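Local coordinates for protein-glutamine gamma-glutamyltransferase 2 (Pagrus major, PDB 1G0D) that catalyses calcium-dependent acyl transfer from protein-bound glutamine to primary amines, including the lysine side chains of other proteins, and so cross-links them, at residues C371-G379 with L438-K448; P614-A625 with R659-L670. All coordinates share one frame; numbering follows the deposited sequence.

Interaction 1: residues C371-G379 with L438-K448; sequences CPVAAIKEG and LHYKYPEGSQK. With SO4 (sulfate ion), chain B.
Leu438 O accepts a hydrogen bond from Lys377 NZ (2.8 Å), the nitrogen standing almost in line with the carbonyl (C=O...N angle 174°). The donor sits on the short helix 373-378, which follows strand 368-372 at the edge of an antiparallel sheet and runs into a Schellman motif at Gly379. At His439 backbone and side chain part ways: its carbonyl O lies against Lys377 CG, whereas the imidazole leads away to a sulfate, probably from the crystallisation liquor, that Arg291 and Trp351 also hold, and NE2 makes a weak bond to O4 (3.5 Å). Tyr440 lays one ring face against Val373. With CG1 anti to the backbone N (chi1 176°), that methyl stands 3.7 Å from the Tyr440 ring centroid, a CH-pi contact, while Ile376 CG2 touches the ring edge and the hydroxyl bonds to Trp334. Tyr440 O shares a water with Ile376 O. The Tyr442 ring is sandwiched between the Lys377 aliphatic chain and Lys448 CB on its opposite face, and Lys377 NZ adds a cation-pi contact 4.2 Å from the Tyr442 centroid. A methionine in place of Lys377 has no ammonium group, which would probably leave Leu438 O without its mate in this contact and the Tyr442 face without its cation. The Glu378 carboxylate divides its oxygens: OE1 accepts from Tyr442 OH, at a shortness doubtful at this resolution, and OE2 forms a salt bridge with Lys448 NZ (2.9 Å), its hydrogen bond weak in geometry.

Interaction 2: residues P614-A625 with R659-L670; sequences PLKGGVFTLEGA and RKLLVDFDSDRL
Phe665 and Phe620 meet obliquely, their ring planes 48° apart, and the contact can be traced outward along Phe665. Its CB lies 4.0 Å from Phe620 CE1. The first torsion (chi1 172°) then carries the ring away from its own backbone N and across the neighbouring strand: CD1 stands over the centre of one Phe620 ring face, 3.6 Å from CZ of Phe620. Farther out, Phe665 CE1 reaches Gly618 CA at 3.5 Å, where a side chain would be tight against the ring. On the other flank Phe665 CE2 approaches Leu615 CD1 (3.8 Å), which comes in at the ring edge, and CZ at the tip lies between Leu615 CD1 and Gly618 CA. Strands 619-624 and 659-666 are antiparallel neighbours in the C-terminal Ig-like beta domain, their directions 161° apart, with paired backbone bonds at Val619-Asp666, Thr621-Asp664 and Glu623-Leu662. On the apolar face, with Phe620 and Phe665, Leu622 and Val663 lie side by side, and strand 601-608 packs there through Val605 and Phe607. The opposite face mixes Val619 and Leu662 with polar and charged side chains: Asp664 forms salt bridges with Lys674 and Arg248, and Glu623 bonds to Thr250. Beyond strands 619-624 and 659-666, Asp668 OD2 is gripped from opposite faces of its carboxylate by Lys616 N (3.0 Å) and Arg669 N, while Asp668 N returns a bond to Lys616 O. At the far end a water accepts from Ala625 N and donates to Lys660 O (3.0 Å).

In the fold
Interaction 1 closes along the chain before interaction 2 opens; their centres are 40 Å apart, on opposite sides of the chain's centre, and their nearest atoms about 22 Å apart, so they do not touch. Interaction 1 begins on the edge strand of the sheet that carries His332 and Asp355: Val373 is backbone-bonded to Trp351, and Tyr440 packs on Val353, both in strand 350-355, which ends at the active-site Asp355. Its other end carries Glu444, which by similarity binds calcium with Glu449, whose side chain lies about 4 Å from that of Tyr442. Interaction 2 lies away from the annotated sites, but its polar side chains reach Tyr247, Arg248 and Thr250, upstream of the catalytic Cys272, joining the C-terminal domain to that part of the chain.

Interaction 1: residues C371-G379 with L438-K448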
loop_
_atom_site.group_PDB
_atom_site.type_symbol
_atom_site.label_atom_id
_atom_site.label_comp_id
_atom_site.label_asym_id
_atom_site.label_seq_id
_atom_site.Cartn_x
_atom_site.Cartn_y
_atom_site.Cartn_z
ATOM N N CYS A 371 -10.216 -9.068 -5.832
ATOM C CA CYS A 371 -11.672 -9.024 -5.691
ATOM C C CYS A 371 -12.285 -7.747 -6.288
ATOM O O CYS A 371 -11.931 -6.644 -5.910
ATOM C CB CYS A 371 -12.071 -9.109 -4.199
ATOM S SG CYS A 371 -13.854 -8.967 -3.980
ATOM N N PRO A 372 -13.244 -7.890 -7.210
ATOM C CA PRO A 372 -13.851 -6.700 -7.788
ATOM C C PRO A 372 -14.408 -5.768 -6.746
ATOM O O PRO A 372 -15.229 -6.176 -5.950
ATOM C CB PRO A 372 -14.969 -7.270 -8.644
ATOM C CG PRO A 372 -14.461 -8.626 -9.049
ATOM C CD PRO A 372 -13.827 -9.117 -7.784
ATOM N N VAL A 373 -13.977 -4.521 -6.730
ATOM C CA VAL A 373 -14.562 -3.569 -5.796
ATOM C C VAL A 373 -16.088 -3.442 -6.091
ATOM O O VAL A 373 -16.877 -3.051 -5.228
ATOM C CB VAL A 373 -13.945 -2.187 -5.967
ATOM C CG1 VAL A 373 -14.632 -1.202 -5.067
ATOM C CG2 VAL A 373 -12.486 -2.250 -5.691
ATOM N N ALA A 374 -16.497 -3.775 -7.318
ATOM C CA ALA A 374 -17.911 -3.700 -7.718
ATOM C C ALA A 374 -18.737 -4.803 -7.101
ATOM O O ALA A 374 -19.933 -4.614 -6.880
ATOM C CB ALA A 374 -18.045 -3.774 -9.226
ATOM N N ALA A 375 -18.103 -5.955 -6.851
ATOM C CA ALA A 375 -18.772 -7.102 -6.240
ATOM C C ALA A 375 -19.023 -6.717 -4.805
ATOM O O ALA A 375 -19.983 -7.157 -4.197
ATOM C CB ALA A 375 -17.900 -8.333 -6.294
ATOM N N ILE A 376 -18.158 -5.888 -4.250
ATOM C CA ILE A 376 -18.372 -5.444 -2.876
ATOM C C ILE A 376 -19.565 -4.477 -2.865
ATOM O O ILE A 376 -20.546 -4.677 -2.135
ATOM C CB ILE A 376 -17.108 -4.729 -2.291
ATOM C CG1 ILE A 376 -15.893 -5.680 -2.325
ATOM C CG2 ILE A 376 -17.384 -4.258 -0.879
ATOM C CD1 ILE A 376 -16.133 -6.978 -1.630
ATOM N N LYS A 377 -19.495 -3.445 -3.697
ATOM C CA LYS A 377 -20.569 -2.456 -3.763
ATOM C C LYS A 377 -21.940 -3.074 -3.926
ATOM O O LYS A 377 -22.882 -2.678 -3.245
ATOM C CB LYS A 377 -20.334 -1.508 -4.931
ATOM C CG LYS A 377 -20.617 -0.051 -4.657
ATOM C CD LYS A 377 -22.077 0.191 -4.511
ATOM C CE LYS A 377 -22.361 1.666 -4.225
ATOM N NZ LYS A 377 -21.801 2.539 -5.291
ATOM N N GLU A 378 -22.051 -4.047 -4.819
ATOM C CA GLU A 378 -23.339 -4.673 -5.094
ATOM C C GLU A 378 -23.670 -5.900 -4.257
ATOM O O GLU A 378 -24.766 -6.462 -4.365
ATOM C CB GLU A 378 -23.427 -5.007 -6.585
ATOM C CG GLU A 378 -23.554 -3.785 -7.525
ATOM C CD GLU A 378 -24.500 -2.687 -7.005
ATOM O OE1 GLU A 378 -24.096 -1.506 -7.027
ATOM O OE2 GLU A 378 -25.645 -2.981 -6.583
ATOM N N GLY A 379 -22.714 -6.303 -3.427
ATOM C CA GLY A 379 -22.895 -7.439 -2.553
ATOM C C GLY A 379 -22.807 -8.809 -3.187
ATOM O O GLY A 379 -23.509 -9.709 -2.760
ATOM N N LEU A 438 -17.979 5.752 -1.450
ATOM C CA LEU A 438 -19.092 5.341 -2.277
ATOM C C LEU A 438 -18.765 4.291 -3.377
ATOM O O LEU A 438 -19.675 3.690 -3.915
ATOM C CB LEU A 438 -19.747 6.579 -2.868
ATOM C CG LEU A 438 -21.013 6.194 -3.614
ATOM C CD1 LEU A 438 -22.105 5.845 -2.650
ATOM C CD2 LEU A 438 -21.444 7.339 -4.466
ATOM N N HIS A 439 -17.490 4.066 -3.719
ATOM C CA HIS A 439 -17.140 3.050 -4.734
ATOM C C HIS A 439 -17.397 1.707 -4.063
ATOM O O HIS A 439 -17.592 0.674 -4.717
ATOM C CB HIS A 439 -15.643 2.989 -5.055
ATOM C CG HIS A 439 -15.069 4.205 -5.692
ATOM N ND1 HIS A 439 -15.813 5.321 -6.010
ATOM C CD2 HIS A 439 -13.797 4.475 -6.079
ATOM C CE1 HIS A 439 -15.026 6.233 -6.560
ATOM N NE2 HIS A 439 -13.800 5.745 -6.620
ATOM N N TYR A 440 -17.285 1.728 -2.736
ATOM C CA TYR A 440 -17.440 0.524 -1.944
ATOM C C TYR A 440 -18.800 0.317 -1.407
ATOM O O TYR A 440 -19.253 -0.815 -1.356
ATOM C CB TYR A 440 -16.462 0.501 -0.781
ATOM C CG TYR A 440 -15.069 0.190 -1.237
ATOM C CD1 TYR A 440 -14.165 1.209 -1.532
ATOM C CD2 TYR A 440 -14.648 -1.124 -1.365
ATOM C CE1 TYR A 440 -12.878 0.923 -1.935
ATOM C CE2 TYR A 440 -13.360 -1.430 -1.770
ATOM C CZ TYR A 440 -12.476 -0.403 -2.050
ATOM O OH TYR A 440 -11.185 -0.716 -2.405
ATOM N N LYS A 441 -19.479 1.384 -1.006
ATOM C CA LYS A 441 -20.796 1.142 -0.462
ATOM C C LYS A 441 -21.848 2.205 -0.656
ATOM O O LYS A 441 -21.553 3.385 -0.714
ATOM C CB LYS A 441 -20.678 0.806 1.030
ATOM C CG LYS A 441 -19.614 1.567 1.789
ATOM C CD LYS A 441 -19.175 0.753 2.962
ATOM C CE LYS A 441 -19.585 1.409 4.268
ATOM N NZ LYS A 441 -20.233 0.395 5.158
ATOM N N TYR A 442 -23.093 1.763 -0.741
ATOM C CA TYR A 442 -24.191 2.665 -0.926
ATOM C C TYR A 442 -24.300 3.439 0.351
ATOM O O TYR A 442 -23.964 2.930 1.398
ATOM C CB TYR A 442 -25.419 1.864 -1.188
ATOM C CG TYR A 442 -25.432 1.413 -2.609
ATOM C CD1 TYR A 442 -25.660 2.329 -3.629
ATOM C CD2 TYR A 442 -25.276 0.076 -2.942
ATOM C CE1 TYR A 442 -25.739 1.930 -4.938
ATOM C CE2 TYR A 442 -25.355 -0.333 -4.251
ATOM C CZ TYR A 442 -25.592 0.606 -5.252
ATOM O OH TYR A 442 -25.674 0.224 -6.577
ATOM N N PRO A 443 -24.778 4.688 0.287
ATOM C CA PRO A 443 -24.889 5.500 1.496
ATOM C C PRO A 443 -25.701 4.810 2.553
ATOM O O PRO A 443 -26.644 4.091 2.255
ATOM C CB PRO A 443 -25.525 6.798 1.017
ATOM C CG PRO A 443 -26.040 6.505 -0.345
ATOM C CD PRO A 443 -25.270 5.384 -0.909
ATOM N N GLU A 444 -25.301 5.031 3.795
ATOM C CA GLU A 444 -25.929 4.436 4.954
ATOM C C GLU A 444 -27.420 4.704 5.031
ATOM O O GLU A 444 -27.846 5.851 4.983
ATOM C CB GLU A 444 -25.261 5.007 6.165
ATOM C CG GLU A 444 -25.418 4.204 7.389
ATOM C CD GLU A 444 -24.815 4.961 8.525
ATOM O OE1 GLU A 444 -23.597 5.246 8.432
ATOM O OE2 GLU A 444 -25.546 5.297 9.487
ATOM N N GLY A 445 -28.214 3.656 5.178
ATOM C CA GLY A 445 -29.651 3.845 5.235
ATOM C C GLY A 445 -30.364 3.768 3.885
ATOM O O GLY A 445 -31.555 3.493 3.807
ATOM N N SER A 446 -29.643 4.014 2.804
ATOM C CA SER A 446 -30.241 3.947 1.493
ATOM C C SER A 446 -30.990 2.630 1.345
ATOM O O SER A 446 -30.665 1.656 1.990
ATOM C CB SER A 446 -29.141 4.082 0.411
ATOM O OG SER A 446 -28.169 3.049 0.478
ATOM N N GLN A 447 -32.014 2.613 0.514
ATOM C CA GLN A 447 -32.752 1.393 0.292
ATOM C C GLN A 447 -31.825 0.553 -0.520
ATOM O O GLN A 447 -31.950 -0.668 -0.557
ATOM C CB GLN A 447 -34.030 1.643 -0.512
ATOM C CG GLN A 447 -34.810 0.357 -0.937
ATOM C CD GLN A 447 -35.457 -0.422 0.248
ATOM O OE1 GLN A 447 -35.454 -1.667 0.259
ATOM N NE2 GLN A 447 -36.014 0.312 1.231
ATOM N N LYS A 448 -30.894 1.200 -1.205
ATOM C CA LYS A 448 -29.978 0.412 -1.997
ATOM C C LYS A 448 -29.072 -0.329 -1.029
ATOM O O LYS A 448 -28.749 -1.481 -1.265
ATOM C CB LYS A 448 -29.190 1.286 -2.970
ATOM C CG LYS A 448 -29.794 1.259 -4.373
ATOM C CD LYS A 448 -29.032 0.344 -5.343
ATOM C CE LYS A 448 -29.258 -1.176 -5.120
ATOM N NZ LYS A 448 -28.365 -2.073 -5.982
HETATM S S SO4 B . -11.873 6.148 -10.047
HETATM O O1 SO4 B . -12.597 5.030 -9.668
HETATM O O2 SO4 B . -10.910 5.740 -10.998
HETATM O O3 SO4 B . -12.824 6.891 -10.742
HETATM O O4 SO4 B . -11.426 6.864 -8.884
HETATM O O HOH W 1 -20.774 -3.125 0.102
#

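Interaction 2: residues P614-A625 with R659-L670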
loop_
_atom_site.group_PDB
_atom_site.type_symbol
_atom_site.label_atom_id
_atom_site.label_comp_id
_atom_site.label_asym_id
_atom_site.label_seq_id
_atom_site.Cartn_x
_atom_site.Cartn_y
_atom_site.Cartn_z
ATOM N N PRO A 614 15.654 13.950 27.603
ATOM C CA PRO A 614 16.586 14.007 26.479
ATOM C C PRO A 614 16.271 12.768 25.608
ATOM O O PRO A 614 15.821 11.755 26.142
ATOM C CB PRO A 614 17.950 13.887 27.159
ATOM C CG PRO A 614 17.672 12.954 28.307
ATOM C CD PRO A 614 16.293 13.396 28.813
ATOM N N LEU A 615 16.470 12.842 24.291
ATOM C CA LEU A 615 16.242 11.675 23.431
ATOM C C LEU A 615 17.608 11.296 22.943
ATOM O O LEU A 615 18.412 12.140 22.579
ATOM C CB LEU A 615 15.373 12.007 22.219
ATOM C CG LEU A 615 14.767 13.409 22.073
ATOM C CD1 LEU A 615 14.297 13.578 20.662
ATOM C CD2 LEU A 615 13.613 13.575 23.018
ATOM N N LYS A 616 17.915 10.028 22.966
ATOM C CA LYS A 616 19.213 9.675 22.477
ATOM C C LYS A 616 19.006 8.589 21.477
ATOM O O LYS A 616 17.950 7.964 21.437
ATOM C CB LYS A 616 20.143 9.230 23.608
ATOM C CG LYS A 616 19.473 8.509 24.761
ATOM C CD LYS A 616 20.533 7.957 25.730
ATOM C CE LYS A 616 20.074 8.010 27.206
ATOM N NZ LYS A 616 19.777 9.407 27.705
ATOM N N GLY A 617 20.031 8.362 20.676
ATOM C CA GLY A 617 19.945 7.379 19.616
ATOM C C GLY A 617 19.300 8.021 18.398
ATOM O O GLY A 617 18.838 7.303 17.501
ATOM N N GLY A 618 19.280 9.365 18.385
ATOM C CA GLY A 618 18.682 10.132 17.305
ATOM C C GLY A 618 19.295 9.829 15.961
ATOM O O GLY A 618 20.486 10.030 15.787
ATOM N N VAL A 619 18.485 9.303 15.039
ATOM C CA VAL A 619 18.897 8.976 13.661
ATOM C C VAL A 619 17.922 9.625 12.697
ATOM O O VAL A 619 16.701 9.495 12.878
ATOM C CB VAL A 619 18.715 7.534 13.242
ATOM C CG1 VAL A 619 19.941 7.066 12.591
ATOM C CG2 VAL A 619 18.215 6.696 14.356
ATOM N N PHE A 620 18.448 10.271 11.661
ATOM C CA PHE A 620 17.612 10.867 10.636
ATOM C C PHE A 620 17.886 9.940 9.446
ATOM O O PHE A 620 19.033 9.532 9.246
ATOM C CB PHE A 620 18.100 12.279 10.310
ATOM C CG PHE A 620 17.708 13.318 11.318
ATOM C CD1 PHE A 620 16.468 13.926 11.255
ATOM C CD2 PHE A 620 18.576 13.682 12.334
ATOM C CE1 PHE A 620 16.091 14.899 12.206
ATOM C CE2 PHE A 620 18.218 14.644 13.284
ATOM C CZ PHE A 620 16.976 15.248 13.220
ATOM N N THR A 621 16.855 9.567 8.689
ATOM C CA THR A 621 17.044 8.724 7.496
ATOM C C THR A 621 16.432 9.495 6.352
ATOM O O THR A 621 15.282 9.907 6.459
ATOM C CB THR A 621 16.300 7.408 7.587
ATOM O OG1 THR A 621 16.562 6.800 8.861
ATOM C CG2 THR A 621 16.717 6.494 6.441
ATOM N N LEU A 622 17.175 9.700 5.264
ATOM C CA LEU A 622 16.651 10.482 4.142
ATOM C C LEU A 622 16.571 9.703 2.840
ATOM O O LEU A 622 17.444 8.901 2.539
ATOM C CB LEU A 622 17.520 11.712 3.878
ATOM C CG LEU A 622 18.028 12.769 4.860
ATOM C CD1 LEU A 622 17.521 14.118 4.419
ATOM C CD2 LEU A 622 17.596 12.490 6.242
ATOM N N GLU A 623 15.520 9.933 2.058
ATOM C CA GLU A 623 15.398 9.260 0.777
ATOM C C GLU A 623 14.427 9.979 -0.144
ATOM O O GLU A 623 13.578 10.749 0.305
ATOM C CB GLU A 623 14.931 7.837 0.977
ATOM C CG GLU A 623 13.449 7.743 1.046
ATOM C CD GLU A 623 12.974 6.331 0.906
ATOM O OE1 GLU A 623 13.369 5.662 -0.074
ATOM O OE2 GLU A 623 12.213 5.887 1.790
ATOM N N GLY A 624 14.561 9.713 -1.441
ATOM C CA GLY A 624 13.671 10.314 -2.415
ATOM C C GLY A 624 13.854 9.659 -3.770
ATOM O O GLY A 624 14.993 9.504 -4.203
ATOM N N ALA A 625 12.758 9.231 -4.414
ATOM C CA ALA A 625 12.817 8.620 -5.744
ATOM C C ALA A 625 13.482 9.689 -6.580
ATOM O O ALA A 625 13.045 10.842 -6.550
ATOM C CB ALA A 625 11.409 8.365 -6.280
ATOM N N ARG A 659 10.424 16.312 -7.551
ATOM C CA ARG A 659 10.634 15.196 -6.665
ATOM C C ARG A 659 10.344 15.557 -5.234
ATOM O O ARG A 659 10.249 16.727 -4.882
ATOM C CB ARG A 659 12.065 14.710 -6.839
ATOM C CG ARG A 659 12.552 14.815 -8.277
ATOM C CD ARG A 659 13.535 13.722 -8.617
ATOM N NE ARG A 659 13.301 13.140 -9.929
ATOM C CZ ARG A 659 12.434 12.160 -10.182
ATOM N NH1 ARG A 659 12.288 11.694 -11.412
ATOM N NH2 ARG A 659 11.709 11.641 -9.214
ATOM N N LYS A 660 10.167 14.531 -4.421
ATOM C CA LYS A 660 9.846 14.700 -3.005
ATOM C C LYS A 660 10.929 14.050 -2.100
ATOM O O LYS A 660 11.360 12.892 -2.339
ATOM C CB LYS A 660 8.454 14.101 -2.744
ATOM C CG LYS A 660 7.356 14.695 -3.623
ATOM C CD LYS A 660 6.417 15.564 -2.796
ATOM C CE LYS A 660 5.705 16.634 -3.617
ATOM N NZ LYS A 660 5.194 16.018 -4.865
ATOM N N LEU A 661 11.400 14.812 -1.104
ATOM C CA LEU A 661 12.439 14.324 -0.195
ATOM C C LEU A 661 11.736 13.971 1.073
ATOM O O LEU A 661 10.998 14.797 1.642
ATOM C CB LEU A 661 13.506 15.382 0.053
ATOM C CG LEU A 661 14.663 14.949 0.945
ATOM C CD1 LEU A 661 15.432 13.790 0.336
ATOM C CD2 LEU A 661 15.566 16.157 1.185
ATOM N N LEU A 662 11.942 12.718 1.478
ATOM C CA LEU A 662 11.306 12.149 2.672
ATOM C C LEU A 662 12.295 11.928 3.824
ATOM O O LEU A 662 13.446 11.525 3.627
ATOM C CB LEU A 662 10.620 10.816 2.329
ATOM C CG LEU A 662 9.331 10.796 1.510
ATOM C CD1 LEU A 662 9.484 11.512 0.184
ATOM C CD2 LEU A 662 9.003 9.371 1.236
ATOM N N VAL A 663 11.842 12.222 5.036
ATOM C CA VAL A 663 12.684 12.051 6.195
ATOM C C VAL A 663 11.946 11.508 7.424
ATOM O O VAL A 663 10.805 11.889 7.743
ATOM C CB VAL A 663 13.380 13.391 6.551
ATOM C CG1 VAL A 663 14.298 13.206 7.726
ATOM C CG2 VAL A 663 14.167 13.885 5.362
ATOM N N ASP A 664 12.638 10.585 8.086
ATOM C CA ASP A 664 12.193 9.952 9.304
ATOM C C ASP A 664 13.196 10.194 10.459
ATOM O O ASP A 664 14.411 10.217 10.261
ATOM C CB ASP A 664 12.053 8.455 9.061
ATOM C CG ASP A 664 11.846 7.685 10.341
ATOM O OD1 ASP A 664 10.691 7.632 10.832
ATOM O OD2 ASP A 664 12.842 7.140 10.867
ATOM N N PHE A 665 12.678 10.398 11.665
ATOM C CA PHE A 665 13.524 10.565 12.857
ATOM C C PHE A 665 13.070 9.645 13.991
ATOM O O PHE A 665 11.888 9.640 14.380
ATOM C CB PHE A 665 13.528 12.019 13.385
ATOM C CG PHE A 665 14.233 12.181 14.728
ATOM C CD1 PHE A 665 15.621 12.352 14.800
ATOM C CD2 PHE A 665 13.518 12.097 15.924
ATOM C CE1 PHE A 665 16.280 12.425 16.053
ATOM C CE2 PHE A 665 14.170 12.171 17.163
ATOM C CZ PHE A 665 15.546 12.332 17.225
ATOM N N ASP A 666 14.014 8.860 14.511
ATOM C CA ASP A 666 13.723 7.982 15.641
ATOM C C ASP A 666 14.711 8.184 16.789
ATOM O O ASP A 666 15.891 8.509 16.585
ATOM C CB ASP A 666 13.707 6.501 15.245
ATOM C CG ASP A 666 13.022 5.627 16.304
ATOM O OD1 ASP A 666 13.515 4.507 16.553
ATOM O OD2 ASP A 666 11.996 6.060 16.886
ATOM N N SER A 667 14.208 7.978 17.999
ATOM C CA SER A 667 15.010 8.156 19.185
ATOM C C SER A 667 14.376 7.247 20.200
ATOM O O SER A 667 13.297 6.715 19.938
ATOM C CB SER A 667 14.889 9.597 19.654
ATOM O OG SER A 667 13.529 9.868 19.949
ATOM N N ASP A 668 15.030 7.089 21.353
ATOM C CA ASP A 668 14.515 6.231 22.428
ATOM C C ASP A 668 13.142 6.673 22.921
ATOM O O ASP A 668 12.226 5.858 23.001
ATOM C CB ASP A 668 15.486 6.187 23.625
ATOM C CG ASP A 668 15.766 7.559 24.212
ATOM O OD1 ASP A 668 16.353 7.614 25.313
ATOM O OD2 ASP A 668 15.413 8.580 23.581
ATOM N N ARG A 669 13.001 7.961 23.214
ATOM C CA ARG A 669 11.760 8.503 23.711
ATOM C C ARG A 669 10.860 9.169 22.674
ATOM O O ARG A 669 9.663 9.364 22.933
ATOM C CB ARG A 669 12.065 9.480 24.835
ATOM C CG ARG A 669 12.988 8.885 25.880
ATOM C CD ARG A 669 12.242 7.945 26.817
ATOM N NE ARG A 669 11.845 8.658 28.024
ATOM C CZ ARG A 669 10.679 9.287 28.164
ATOM N NH1 ARG A 669 10.383 9.926 29.305
ATOM N NH2 ARG A 669 9.796 9.265 27.160
ATOM N N LEU A 670 11.418 9.547 21.519
ATOM C CA LEU A 670 10.615 10.167 20.442
ATOM C C LEU A 670 10.676 9.301 19.211
ATOM O O LEU A 670 11.742 9.160 18.575
ATOM C CB LEU A 670 11.123 11.540 20.058
ATOM C CG LEU A 670 10.141 12.711 20.120
ATOM C CD1 LEU A 670 10.400 13.623 18.953
ATOM C CD2 LEU A 670 8.729 12.256 20.140
HETATM O O HOH W 2 16.191 9.061 27.582
HETATM O O HOH W 3 10.708 10.055 -3.171
#